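Local structure of cytochrome C (Marichromatium purpuratum 984, 5LO9) at residues A251-E254 and G255-E259; V261-G264 and A265-R269; G417-V420 and F421-L424; N449-L453 and D454-L458. The protein probably oxidises thiosulfate to tetrathionate, and may run the reverse reaction, passing electrons along its covalently bound hemes c. All coordinates share one frame; numbering follows the deposited sequence.

Contact 1 of 4, residues A251-E254 and G255-E259; sequences ALPE and GPLGE
Pro253 lays its ring CB against the end of Leu257, with CD2 4.0 Å away. Leu257 can meet it because its CG stands anti to the backbone N (chi1 180°), which carries the isobutyl group back over the approaching loop. The second overlap is between side chain and backbone: Leu252 CD1 rests 3.6 Å from Gly258 O. Between the two, the chain closes on itself through a CA-H...O contact, Gly258 CA to Pro253 O at 3.4 Å with 135° at the hydrogen. Gly258, having no side chain, lets the loop carbonyl come up to its CA. This is the N-terminal start of a helix, with Gly255 at the N-cap and Pro256 in the first turn. Gly255 O receives a weak bond from Gly258 N at 2.7 Å. Around this entry to helix 256-269, Leu252 and Pro253 also pack on Trp362 of helix 351-363, and Leu257 meets Val320 in a strand of the second subunit.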
loop_
_atom_site.group_PDB
_atom_site.type_symbol
_atom_site.label_atom_id
_atom_site.label_comp_id
_atom_site.label_asym_id
_atom_site.label_seq_id
_atom_site.Cartn_x
_atom_site.Cartn_y
_atom_site.Cartn_z
ATOM N N ALA A 251 -12.939 -7.235 -15.781
ATOM C CA ALA A 251 -12.115 -8.084 -14.934
ATOM C C ALA A 251 -11.967 -7.542 -13.506
ATOM O O ALA A 251 -10.857 -7.317 -13.029
ATOM C CB ALA A 251 -10.751 -8.226 -15.596
ATOM N N LEU A 252 -13.127 -7.350 -12.789
ATOM C CA LEU A 252 -12.985 -6.965 -11.383
ATOM C C LEU A 252 -12.565 -8.161 -10.521
ATOM O O LEU A 252 -12.882 -9.306 -10.852
ATOM C CB LEU A 252 -14.288 -6.432 -10.813
ATOM C CG LEU A 252 -14.776 -5.018 -11.026
ATOM C CD1 LEU A 252 -16.001 -4.810 -10.091
ATOM C CD2 LEU A 252 -13.667 -3.996 -10.786
ATOM N N PRO A 253 -11.917 -7.929 -9.375
ATOM C CA PRO A 253 -11.559 -9.052 -8.513
ATOM C C PRO A 253 -12.816 -9.693 -7.952
ATOM O O PRO A 253 -13.908 -9.117 -7.975
ATOM C CB PRO A 253 -10.697 -8.419 -7.401
ATOM C CG PRO A 253 -10.258 -7.146 -7.911
ATOM C CD PRO A 253 -11.400 -6.666 -8.806
ATOM N N GLU A 254 -12.649 -10.922 -7.470
ATOM C CA GLU A 254 -13.770 -11.700 -6.974
ATOM C C GLU A 254 -14.122 -11.363 -5.531
ATOM O O GLU A 254 -13.248 -11.138 -4.682
ATOM C CB GLU A 254 -13.446 -13.176 -7.105
ATOM C CG GLU A 254 -13.716 -13.650 -8.496
ATOM C CD GLU A 254 -13.526 -15.120 -8.628
ATOM O OE1 GLU A 254 -13.042 -15.739 -7.642
ATOM O OE2 GLU A 254 -13.875 -15.643 -9.712
ATOM N N GLY A 255 -15.416 -11.319 -5.265
ATOM C CA GLY A 255 -15.890 -11.263 -3.910
ATOM C C GLY A 255 -15.771 -9.873 -3.349
ATOM O O GLY A 255 -15.618 -8.889 -4.076
ATOM N N PRO A 256 -15.751 -9.779 -2.033
ATOM C CA PRO A 256 -15.851 -8.462 -1.396
ATOM C C PRO A 256 -14.830 -7.463 -1.881
ATOM O O PRO A 256 -15.163 -6.287 -2.058
ATOM C CB PRO A 256 -15.625 -8.784 0.079
ATOM C CG PRO A 256 -16.088 -10.211 0.244
ATOM C CD PRO A 256 -15.668 -10.875 -1.059
ATOM N N LEU A 257 -13.599 -7.888 -2.138
ATOM C CA LEU A 257 -12.624 -6.942 -2.661
ATOM C C LEU A 257 -13.132 -6.255 -3.920
ATOM O O LEU A 257 -12.853 -5.075 -4.141
ATOM C CB LEU A 257 -11.318 -7.648 -2.977
ATOM C CG LEU A 257 -10.255 -6.715 -3.542
ATOM C CD1 LEU A 257 -9.940 -5.615 -2.525
ATOM C CD2 LEU A 257 -8.987 -7.488 -3.877
ATOM N N GLY A 258 -13.813 -7.007 -4.795
ATOM C CA GLY A 258 -14.375 -6.430 -6.009
ATOM C C GLY A 258 -15.428 -5.363 -5.770
ATOM O O GLY A 258 -15.500 -4.376 -6.508
ATOM N N GLU A 259 -16.287 -5.561 -4.766
ATOM C CA GLU A 259 -17.251 -4.533 -4.410
ATOM C C GLU A 259 -16.564 -3.262 -3.937
ATOM O O GLU A 259 -17.070 -2.166 -4.189
ATOM C CB GLU A 259 -18.204 -5.037 -3.325
ATOM C CG GLU A 259 -19.372 -5.921 -3.782
ATOM C CD GLU A 259 -20.026 -5.485 -5.112
ATOM O OE1 GLU A 259 -20.058 -4.259 -5.431
ATOM O OE2 GLU A 259 -20.509 -6.394 -5.840
#

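Contact 2 of 4, residues V261-G264 and A265-R269; sequences VRLG and ARLFR. With HEC (heme c), chain F.
One-turn helical contacts, residue i to i+4, join Val261-Gly264 to Ala265-Arg269 in the last turns of helix 256-269. The evidence is a run of four backbone bonds: the N atoms of Ala265, Arg266, Leu267 and Phe268 donate in turn to the O atoms of Val261, Arg262, Leu263 and Gly264. Leu267 N to Leu263 O, at 2.7 Å and 161°, is the straightest. Along the same ridge Leu263 CD1 touches Leu267 CG at 4.1 Å. Arg269 leaves the helix end with CG anti to its N (chi1 179°), then bends so that its guanidinium meets a heme propionate edge-on: NH2 donates to HEC O1D at 2.7 Å, and NH1 to HEC O2D at 3.2 Å. A leucine here would probably cost that carboxylate the two-pronged grip and positive charge of this guanidinium and leave it freer to turn. Phe268 meanwhile reaches a second heme c. Val261, Leu263 and Ala265 face helix 351-363 through Trp362, Leu351, Ala355 and Tyr359, while Phe268 and Arg269 touch Asn294 of helix 292-295.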
loop_
_atom_site.group_PDB
_atom_site.type_symbol
_atom_site.label_atom_id
_atom_site.label_comp_id
_atom_site.label_asym_id
_atom_site.label_seq_id
_atom_site.Cartn_x
_atom_site.Cartn_y
_atom_site.Cartn_z
ATOM N N VAL A 261 -13.439 -2.359 -4.865
ATOM C CA VAL A 261 -12.818 -1.778 -6.045
ATOM C C VAL A 261 -13.845 -0.955 -6.818
ATOM O O VAL A 261 -13.566 0.161 -7.266
ATOM C CB VAL A 261 -12.178 -2.871 -6.915
ATOM C CG1 VAL A 261 -11.793 -2.286 -8.271
ATOM C CG2 VAL A 261 -10.945 -3.462 -6.227
ATOM N N ARG A 262 -15.053 -1.476 -6.957
ATOM C CA ARG A 262 -16.101 -0.738 -7.647
ATOM C C ARG A 262 -16.421 0.561 -6.916
ATOM O O ARG A 262 -16.561 1.630 -7.535
ATOM C CB ARG A 262 -17.310 -1.648 -7.780
ATOM C CG ARG A 262 -18.603 -0.983 -8.181
ATOM C CD ARG A 262 -19.707 -2.044 -8.336
ATOM N NE ARG A 262 -19.226 -3.079 -9.237
ATOM C CZ ARG A 262 -19.630 -4.330 -9.241
ATOM N NH1 ARG A 262 -20.550 -4.732 -8.371
ATOM N NH2 ARG A 262 -19.094 -5.167 -10.120
ATOM N N LEU A 263 -16.503 0.505 -5.590
ATOM C CA LEU A 263 -16.770 1.724 -4.834
ATOM C C LEU A 263 -15.649 2.728 -5.032
ATOM O O LEU A 263 -15.897 3.903 -5.282
ATOM C CB LEU A 263 -16.925 1.408 -3.352
ATOM C CG LEU A 263 -17.142 2.639 -2.470
ATOM C CD1 LEU A 263 -18.378 3.308 -2.858
ATOM C CD2 LEU A 263 -17.219 2.244 -1.018
ATOM N N GLY A 264 -14.401 2.283 -4.921
ATOM C CA GLY A 264 -13.302 3.203 -5.126
ATOM C C GLY A 264 -13.339 3.818 -6.511
ATOM O O GLY A 264 -13.026 4.997 -6.692
ATOM N N ALA A 265 -13.726 3.036 -7.507
ATOM C CA ALA A 265 -13.878 3.611 -8.834
ATOM C C ALA A 265 -14.991 4.637 -8.864
ATOM O O ALA A 265 -14.901 5.628 -9.594
ATOM C CB ALA A 265 -14.178 2.546 -9.872
ATOM N N ARG A 266 -16.040 4.441 -8.079
ATOM C CA ARG A 266 -17.097 5.443 -8.122
ATOM C C ARG A 266 -16.773 6.663 -7.258
ATOM O O ARG A 266 -17.130 7.787 -7.630
ATOM C CB ARG A 266 -18.430 4.763 -7.754
ATOM C CG ARG A 266 -19.241 5.290 -6.610
ATOM C CD ARG A 266 -20.761 5.070 -6.848
ATOM N NE ARG A 266 -21.431 6.369 -6.706
ATOM C CZ ARG A 266 -22.268 6.910 -7.586
ATOM N NH1 ARG A 266 -22.566 6.243 -8.698
ATOM N NH2 ARG A 266 -22.802 8.130 -7.349
ATOM N N LEU A 267 -16.029 6.500 -6.168
ATOM C CA LEU A 267 -15.596 7.668 -5.425
ATOM C C LEU A 267 -14.607 8.491 -6.232
ATOM O O LEU A 267 -14.554 9.714 -6.098
ATOM C CB LEU A 267 -14.951 7.241 -4.133
ATOM C CG LEU A 267 -15.779 6.514 -3.086
ATOM C CD1 LEU A 267 -14.913 6.286 -1.833
ATOM C CD2 LEU A 267 -16.984 7.322 -2.751
ATOM N N PHE A 268 -13.782 7.822 -7.033
ATOM C CA PHE A 268 -12.831 8.522 -7.884
ATOM C C PHE A 268 -13.549 9.400 -8.909
ATOM O O PHE A 268 -13.125 10.532 -9.188
ATOM C CB PHE A 268 -11.949 7.488 -8.585
ATOM C CG PHE A 268 -10.624 8.014 -9.052
ATOM C CD1 PHE A 268 -9.524 7.968 -8.219
ATOM C CD2 PHE A 268 -10.478 8.524 -10.331
ATOM C CE1 PHE A 268 -8.277 8.426 -8.641
ATOM C CE2 PHE A 268 -9.245 8.977 -10.765
ATOM C CZ PHE A 268 -8.132 8.932 -9.904
ATOM N N ARG A 269 -14.628 8.874 -9.489
ATOM C CA ARG A 269 -15.380 9.515 -10.555
ATOM C C ARG A 269 -16.458 10.473 -10.032
ATOM O O ARG A 269 -16.797 11.461 -10.701
ATOM C CB ARG A 269 -16.009 8.412 -11.422
ATOM C CG ARG A 269 -16.860 8.857 -12.589
ATOM C CD ARG A 269 -16.042 9.507 -13.678
ATOM N NE ARG A 269 -15.923 10.951 -13.505
ATOM C CZ ARG A 269 -15.382 11.786 -14.386
ATOM N NH1 ARG A 269 -14.890 11.352 -15.543
ATOM N NH2 ARG A 269 -15.328 13.072 -14.087
HETATM FE FE HEC F . -10.477 20.904 -20.069
HETATM C CHA HEC F . -10.380 18.897 -17.215
HETATM C CHB HEC F . -7.874 22.886 -18.839
HETATM C CHC HEC F . -10.357 22.580 -23.096
HETATM C CHD HEC F . -13.488 19.352 -21.065
HETATM N NA HEC F . -9.334 20.903 -18.325
HETATM C C1A HEC F . -9.453 20.042 -17.303
HETATM C C2A HEC F . -8.498 20.351 -16.204
HETATM C C3A HEC F . -7.758 21.502 -16.686
HETATM C C4A HEC F . -8.369 21.771 -18.015
HETATM C CMA HEC F . -6.650 22.207 -15.966
HETATM C CAA HEC F . -8.263 19.665 -14.898
HETATM C CBA HEC F . -8.446 20.702 -13.784
HETATM C CGA HEC F . -9.625 20.438 -12.888
HETATM O O1A HEC F . -10.312 19.426 -13.093
HETATM O O2A HEC F . -9.848 21.272 -11.985
HETATM N NB HEC F . -9.315 22.448 -20.823
HETATM C C1B HEC F . -8.348 23.109 -20.201
HETATM C C2B HEC F . -7.726 24.152 -21.048
HETATM C C3B HEC F . -8.453 24.054 -22.309
HETATM C C4B HEC F . -9.402 22.946 -22.055
HETATM C CMB HEC F . -6.634 25.088 -20.678
HETATM C CAB HEC F . -8.264 24.848 -23.575
HETATM C CBB HEC F . -6.847 24.607 -24.039
HETATM N NC HEC F . -11.699 20.969 -21.765
HETATM C C1C HEC F . -11.487 21.690 -22.856
HETATM C C2C HEC F . -12.551 21.569 -23.865
HETATM C C3C HEC F . -13.482 20.625 -23.278
HETATM C C4C HEC F . -12.858 20.333 -21.961
HETATM C CMC HEC F . -12.630 22.285 -25.173
HETATM C CAC HEC F . -14.801 20.094 -23.777
HETATM C CBC HEC F . -14.830 19.488 -25.140
HETATM N ND HEC F . -11.686 19.392 -19.293
HETATM C C1D HEC F . -12.817 18.908 -19.827
HETATM C C2D HEC F . -13.382 17.805 -19.004
HETATM C C3D HEC F . -12.459 17.668 -17.891
HETATM C C4D HEC F . -11.445 18.694 -18.170
HETATM C CMD HEC F . -14.603 16.991 -19.233
HETATM C CAD HEC F . -12.576 16.707 -16.759
HETATM C CBD HEC F . -12.141 15.349 -17.303
HETATM C CGD HEC F . -13.005 14.210 -16.775
HETATM O O1D HEC F . -13.982 14.407 -16.031
HETATM O O2D HEC F . -12.727 13.061 -17.131
#

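Contact 3 of 4, residues G417-V420 and F421-L424; sequences GEVV and FPPL. With HEC (heme c), chain F.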
loop_
_atom_site.group_PDB
_atom_site.type_symbol
_atom_site.label_atom_id
_atom_site.label_comp_id
_atom_site.label_asym_id
_atom_site.label_seq_id
_atom_site.Cartn_x
_atom_site.Cartn_y
_atom_site.Cartn_z
ATOM N N GLY A 417 -25.925 18.165 -10.290
ATOM C CA GLY A 417 -24.896 18.042 -9.278
ATOM C C GLY A 417 -23.592 17.404 -9.714
ATOM O O GLY A 417 -22.593 17.547 -8.999
ATOM N N GLU A 418 -23.567 16.687 -10.842
ATOM C CA GLU A 418 -22.347 16.077 -11.365
ATOM C C GLU A 418 -21.472 17.092 -12.082
ATOM O O GLU A 418 -21.970 17.997 -12.759
ATOM C CB GLU A 418 -22.683 14.958 -12.348
ATOM C CG GLU A 418 -23.502 13.796 -11.758
ATOM C CD GLU A 418 -22.881 13.118 -10.519
ATOM O OE1 GLU A 418 -21.635 12.883 -10.451
ATOM O OE2 GLU A 418 -23.686 12.859 -9.587
ATOM N N VAL A 419 -20.160 16.926 -11.948
ATOM C CA VAL A 419 -19.211 17.806 -12.620
ATOM C C VAL A 419 -19.061 17.328 -14.052
ATOM O O VAL A 419 -18.469 16.278 -14.297
ATOM C CB VAL A 419 -17.837 17.826 -11.937
ATOM C CG1 VAL A 419 -16.981 18.895 -12.592
ATOM C CG2 VAL A 419 -17.934 18.099 -10.449
ATOM N N VAL A 420 -19.501 18.137 -15.002
ATOM C CA VAL A 420 -19.218 17.826 -16.392
ATOM C C VAL A 420 -17.920 18.484 -16.821
ATOM O O VAL A 420 -17.012 17.800 -17.283
ATOM C CB VAL A 420 -20.364 18.276 -17.298
ATOM C CG1 VAL A 420 -20.015 18.004 -18.713
ATOM C CG2 VAL A 420 -21.621 17.563 -16.942
ATOM N N PHE A 421 -17.822 19.797 -16.655
ATOM C CA PHE A 421 -16.618 20.548 -17.007
ATOM C C PHE A 421 -16.129 21.244 -15.753
ATOM O O PHE A 421 -16.843 22.103 -15.205
ATOM C CB PHE A 421 -16.893 21.565 -18.113
ATOM C CG PHE A 421 -17.525 20.957 -19.304
ATOM C CD1 PHE A 421 -16.908 19.887 -19.937
ATOM C CD2 PHE A 421 -18.744 21.420 -19.784
ATOM C CE1 PHE A 421 -17.480 19.292 -21.031
ATOM C CE2 PHE A 421 -19.361 20.808 -20.885
ATOM C CZ PHE A 421 -18.720 19.748 -21.514
ATOM N N PRO A 422 -14.973 20.869 -15.224
ATOM C CA PRO A 422 -14.552 21.381 -13.946
ATOM C C PRO A 422 -14.314 22.876 -13.998
ATOM O O PRO A 422 -13.705 23.382 -14.948
ATOM C CB PRO A 422 -13.236 20.633 -13.685
ATOM C CG PRO A 422 -13.309 19.441 -14.517
ATOM C CD PRO A 422 -14.067 19.824 -15.714
ATOM N N PRO A 423 -14.741 23.592 -12.963
ATOM C CA PRO A 423 -14.278 24.967 -12.719
ATOM C C PRO A 423 -12.768 25.040 -12.590
ATOM O O PRO A 423 -12.168 24.270 -11.848
ATOM C CB PRO A 423 -14.928 25.323 -11.378
ATOM C CG PRO A 423 -15.964 24.337 -11.159
ATOM C CD PRO A 423 -15.612 23.098 -11.898
ATOM N N LEU A 424 -12.168 26.022 -13.253
ATOM C CA LEU A 424 -10.728 26.168 -13.266
ATOM C C LEU A 424 -10.221 27.299 -12.396
ATOM O O LEU A 424 -9.002 27.420 -12.209
ATOM C CB LEU A 424 -10.249 26.378 -14.697
ATOM C CG LEU A 424 -10.663 25.305 -15.694
ATOM C CD1 LEU A 424 -9.969 25.614 -17.037
ATOM C CD2 LEU A 424 -10.308 23.889 -15.199
HETATM FE FE HEC F . -10.477 20.904 -20.069
HETATM C CHA HEC F . -10.380 18.897 -17.215
HETATM C CHB HEC F . -7.874 22.886 -18.839
HETATM C CHC HEC F . -10.357 22.580 -23.096
HETATM C CHD HEC F . -13.488 19.352 -21.065
HETATM N NA HEC F . -9.334 20.903 -18.325
HETATM C C1A HEC F . -9.453 20.042 -17.303
HETATM C C2A HEC F . -8.498 20.351 -16.204
HETATM C C3A HEC F . -7.758 21.502 -16.686
HETATM C C4A HEC F . -8.369 21.771 -18.015
HETATM C CMA HEC F . -6.650 22.207 -15.966
HETATM C CAA HEC F . -8.263 19.665 -14.898
HETATM C CBA HEC F . -8.446 20.702 -13.784
HETATM C CGA HEC F . -9.625 20.438 -12.888
HETATM O O1A HEC F . -10.312 19.426 -13.093
HETATM O O2A HEC F . -9.848 21.272 -11.985
HETATM N NB HEC F . -9.315 22.448 -20.823
HETATM C C1B HEC F . -8.348 23.109 -20.201
HETATM C C2B HEC F . -7.726 24.152 -21.048
HETATM C C3B HEC F . -8.453 24.054 -22.309
HETATM C C4B HEC F . -9.402 22.946 -22.055
HETATM C CMB HEC F . -6.634 25.088 -20.678
HETATM C CAB HEC F . -8.264 24.848 -23.575
HETATM C CBB HEC F . -6.847 24.607 -24.039
HETATM N NC HEC F . -11.699 20.969 -21.765
HETATM C C1C HEC F . -11.487 21.690 -22.856
HETATM C C2C HEC F . -12.551 21.569 -23.865
HETATM C C3C HEC F . -13.482 20.625 -23.278
HETATM C C4C HEC F . -12.858 20.333 -21.961
HETATM C CMC HEC F . -12.630 22.285 -25.173
HETATM C CAC HEC F . -14.801 20.094 -23.777
HETATM C CBC HEC F . -14.830 19.488 -25.140
HETATM N ND HEC F . -11.686 19.392 -19.293
HETATM C C1D HEC F . -12.817 18.908 -19.827
HETATM C C2D HEC F . -13.382 17.805 -19.004
HETATM C C3D HEC F . -12.459 17.668 -17.891
HETATM C C4D HEC F . -11.445 18.694 -18.170
HETATM C CMD HEC F . -14.603 16.991 -19.233
HETATM C CAD HEC F . -12.576 16.707 -16.759
HETATM C CBD HEC F . -12.141 15.349 -17.303
HETATM C CGD HEC F . -13.005 14.210 -16.775
HETATM O O1D HEC F . -13.982 14.407 -16.031
HETATM O O2D HEC F . -12.727 13.061 -17.131
#
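A classic beta bulge marks this corner: Val420 and Phe421 both face Leu413 on the antiparallel neighbour strand 413-415, and both bond to it through the backbone. The aromatic contact comes next. Val420 CG1 sits over the face of the Phe421 ring, 3.5 Å from its centroid and only 8° off the ring normal, a well-centred CH-pi contact. The valine torsion sets this up, CG1 being anti to the backbone N (chi1 177°), and the two side chains run side by side. Apolar packing continues one residue back, where Val419 CG1 lies 4.2 Å from Pro422 CG. A third group of contacts is with the heme. Phe421 CD1 comes to 3.6 Å from the methine HEC CHD, while Pro422 CD lies 3.5 Å from HEC C3D. Were Phe421 cut back to an alanine, a gap would probably open beside CHD and Val420 CG1 would lose the ring face it rests on. The polar part is a backbone one: Pro422 O accepts a hydrogen bond from ND1 of His406, an axial ligand of the iron, as in class I cytochromes c, which probably helps fix the rotation of the imidazole. Further on, Leu424 CD2 packs 3.8 Å from the pyrrole carbon HEC C3A.

Contact 4 of 4, residues N449-L453 and D454-L458; sequences NMPLL and DTVRL. With HEC (heme c), chain F.
Pro451 O is gripped by both terminal nitrogens of Arg457. NH1 donates at 2.7 Å and is almost straight, 174° at the hydrogen, whereas the NH2 bond to the same oxygen is weak at 3.4 Å. The oxygen lies within 1° of the guanidinium plane, so it is met at the edge of the group. One face of the guanidinium has Asp454 CB 3.7 Å above its centre; the opposite face looks onto the Asn449-Met450 backbone. NH1 also makes a weak bond to Val456 O, which ties the arginine to its own strip of chain. Asp454 is the centre of an inverse gamma turn, spanned by a weak bond from Thr455 N to Leu453 O at 2.8 Å; just before it a water donates to Leu452 O and accepts a weak bond from Asp454 N. A second water accepts from Leu458 N at 2.8 Å and lies beside Met450 O. This doubled-back loop presents the iron ligand: Met450 SD binds HEC FE at 2.3 Å, with His406 as the other axial residue. The peptide before Pro451 is cis, and the ring packs CD on Val456 CB at 4.2 Å while its CB faces the heme edge. The loop joins helix 439-449, where Leu458 meets Ile446, to helix 460-470; Val456 and Leu458 touch His401 of helix 391-401, and Leu453 packs on helix 166-171 beside another heme c.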
loop_
_atom_site.group_PDB
_atom_site.type_symbol
_atom_site.label_atom_id
_atom_site.label_comp_id
_atom_site.label_asym_id
_atom_site.label_seq_id
_atom_site.Cartn_x
_atom_site.Cartn_y
_atom_site.Cartn_z
ATOM N N ASN A 449 -3.155 17.041 -22.567
ATOM C CA ASN A 449 -4.482 16.504 -22.312
ATOM C C ASN A 449 -5.625 17.428 -22.647
ATOM O O ASN A 449 -6.776 16.958 -22.651
ATOM C CB ASN A 449 -4.604 16.085 -20.850
ATOM C CG ASN A 449 -3.688 14.949 -20.540
ATOM O OD1 ASN A 449 -3.886 13.831 -21.013
ATOM N ND2 ASN A 449 -2.644 15.229 -19.800
ATOM N N MET A 450 -5.360 18.696 -22.970
ATOM C CA MET A 450 -6.473 19.591 -23.246
ATOM C C MET A 450 -6.212 20.399 -24.510
ATOM O O MET A 450 -5.114 20.937 -24.696
ATOM C CB MET A 450 -6.745 20.565 -22.098
ATOM C CG MET A 450 -7.359 19.893 -20.894
ATOM S SD MET A 450 -9.072 19.442 -21.134
ATOM C CE MET A 450 -9.122 17.816 -20.405
ATOM N N PRO A 451 -7.232 20.583 -25.343
ATOM C CA PRO A 451 -8.621 20.155 -25.115
ATOM C C PRO A 451 -8.891 18.670 -25.073
ATOM O O PRO A 451 -8.230 17.930 -25.772
ATOM C CB PRO A 451 -9.363 20.745 -26.296
ATOM C CG PRO A 451 -8.571 21.912 -26.684
ATOM C CD PRO A 451 -7.130 21.455 -26.506
ATOM N N LEU A 452 -9.923 18.302 -24.309
ATOM C CA LEU A 452 -10.319 16.915 -24.064
ATOM C C LEU A 452 -10.139 16.015 -25.276
ATOM O O LEU A 452 -9.413 15.014 -25.217
ATOM C CB LEU A 452 -11.781 16.899 -23.638
ATOM C CG LEU A 452 -12.369 15.577 -23.262
ATOM C CD1 LEU A 452 -11.771 15.109 -21.946
ATOM C CD2 LEU A 452 -13.877 15.785 -23.209
ATOM N N LEU A 453 -10.757 16.402 -26.390
ATOM C CA LEU A 453 -10.664 15.685 -27.655
ATOM C C LEU A 453 -9.612 16.353 -28.517
ATOM O O LEU A 453 -9.610 17.577 -28.674
ATOM C CB LEU A 453 -12.013 15.672 -28.371
ATOM C CG LEU A 453 -12.162 14.843 -29.634
ATOM C CD1 LEU A 453 -11.657 13.426 -29.443
ATOM C CD2 LEU A 453 -13.648 14.875 -30.088
ATOM N N ASP A 454 -8.725 15.546 -29.077
ATOM C CA ASP A 454 -7.526 16.088 -29.696
ATOM C C ASP A 454 -7.762 16.552 -31.133
ATOM O O ASP A 454 -6.961 16.241 -32.018
ATOM C CB ASP A 454 -6.352 15.089 -29.655
ATOM C CG ASP A 454 -6.658 13.763 -30.310
ATOM O OD1 ASP A 454 -7.824 13.430 -30.592
ATOM O OD2 ASP A 454 -5.675 13.068 -30.587
ATOM N N THR A 455 -8.830 17.305 -31.391
ATOM C CA THR A 455 -8.893 18.035 -32.651
ATOM C C THR A 455 -7.895 19.178 -32.669
ATOM O O THR A 455 -7.459 19.616 -33.747
ATOM C CB THR A 455 -10.268 18.622 -32.872
ATOM O OG1 THR A 455 -10.513 19.568 -31.836
ATOM C CG2 THR A 455 -11.326 17.550 -32.851
ATOM N N VAL A 456 -7.495 19.618 -31.487
ATOM C CA VAL A 456 -6.541 20.698 -31.283
ATOM C C VAL A 456 -5.493 20.211 -30.301
ATOM O O VAL A 456 -5.833 19.640 -29.261
ATOM C CB VAL A 456 -7.244 21.954 -30.722
ATOM C CG1 VAL A 456 -6.257 23.081 -30.575
ATOM C CG2 VAL A 456 -8.440 22.343 -31.610
ATOM N N ARG A 457 -4.227 20.496 -30.578
ATOM C CA ARG A 457 -3.192 20.219 -29.589
ATOM C C ARG A 457 -2.228 21.391 -29.539
ATOM O O ARG A 457 -1.551 21.684 -30.525
ATOM C CB ARG A 457 -2.468 18.906 -29.900
ATOM C CG ARG A 457 -3.145 17.646 -29.261
ATOM C CD ARG A 457 -3.050 17.629 -27.737
ATOM N NE ARG A 457 -3.815 16.591 -27.039
ATOM C CZ ARG A 457 -5.060 16.730 -26.581
ATOM N NH1 ARG A 457 -5.730 17.860 -26.760
ATOM N NH2 ARG A 457 -5.640 15.732 -25.921
ATOM N N LEU A 458 -2.172 22.048 -28.380
ATOM C CA LEU A 458 -1.371 23.244 -28.203
ATOM C C LEU A 458 0.116 22.949 -28.202
ATOM O O LEU A 458 0.560 21.862 -27.842
ATOM C CB LEU A 458 -1.728 23.928 -26.904
ATOM C CG LEU A 458 -3.225 24.166 -26.668
ATOM C CD1 LEU A 458 -3.451 24.940 -25.390
ATOM C CD2 LEU A 458 -3.804 24.954 -27.768
HETATM FE FE HEC F . -10.477 20.904 -20.069
HETATM C CHA HEC F . -10.380 18.897 -17.215
HETATM C CHB HEC F . -7.874 22.886 -18.839
HETATM C CHC HEC F . -10.357 22.580 -23.096
HETATM C CHD HEC F . -13.488 19.352 -21.065
HETATM N NA HEC F . -9.334 20.903 -18.325
HETATM C C1A HEC F . -9.453 20.042 -17.303
HETATM C C2A HEC F . -8.498 20.351 -16.204
HETATM C C3A HEC F . -7.758 21.502 -16.686
HETATM C C4A HEC F . -8.369 21.771 -18.015
HETATM C CMA HEC F . -6.650 22.207 -15.966
HETATM C CAA HEC F . -8.263 19.665 -14.898
HETATM C CBA HEC F . -8.446 20.702 -13.784
HETATM C CGA HEC F . -9.625 20.438 -12.888
HETATM O O1A HEC F . -10.312 19.426 -13.093
HETATM O O2A HEC F . -9.848 21.272 -11.985
HETATM N NB HEC F . -9.315 22.448 -20.823
HETATM C C1B HEC F . -8.348 23.109 -20.201
HETATM C C2B HEC F . -7.726 24.152 -21.048
HETATM C C3B HEC F . -8.453 24.054 -22.309
HETATM C C4B HEC F . -9.402 22.946 -22.055
HETATM C CMB HEC F . -6.634 25.088 -20.678
HETATM C CAB HEC F . -8.264 24.848 -23.575
HETATM C CBB HEC F . -6.847 24.607 -24.039
HETATM N NC HEC F . -11.699 20.969 -21.765
HETATM C C1C HEC F . -11.487 21.690 -22.856
HETATM C C2C HEC F . -12.551 21.569 -23.865
HETATM C C3C HEC F . -13.482 20.625 -23.278
HETATM C C4C HEC F . -12.858 20.333 -21.961
HETATM C CMC HEC F . -12.630 22.285 -25.173
HETATM C CAC HEC F . -14.801 20.094 -23.777
HETATM C CBC HEC F . -14.830 19.488 -25.140
HETATM N ND HEC F . -11.686 19.392 -19.293
HETATM C C1D HEC F . -12.817 18.908 -19.827
HETATM C C2D HEC F . -13.382 17.805 -19.004
HETATM C C3D HEC F . -12.459 17.668 -17.891
HETATM C C4D HEC F . -11.445 18.694 -18.170
HETATM C CMD HEC F . -14.603 16.991 -19.233
HETATM C CAD HEC F . -12.576 16.707 -16.759
HETATM C CBD HEC F . -12.141 15.349 -17.303
HETATM C CGD HEC F . -13.005 14.210 -16.775
HETATM O O1D HEC F . -13.982 14.407 -16.031
HETATM O O2D HEC F . -12.727 13.061 -17.131
HETATM O O HOH W 1 -2.994 20.515 -26.125
HETATM O O HOH W 2 -8.555 13.143 -27.205
#

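In the fold
Contacts 1 and 2 follow each other on helix 256-269 and touch, Leu252 CD2 lying 3.6 Å from Val261 CG1. Contact 1 is at the surface, its centre about 28 Å from the centre of the chain, and relies on proline and leucine packing and a CA-H...O contact; contact 2, partly buried, adds regular helix bonding and a charged grip on a propionate. Contacts 3 and 4 are buried, come from the same cytochrome c-like range, and approach the same heme as contact 2. Their chemistry differs: contact 3 is mainly apolar and aromatic, whereas contact 4 combines iron coordination with an arginine-to-carbonyl bond and waters. Contacts 2, 3 and 4 thus meet through the cofactor without touching one another.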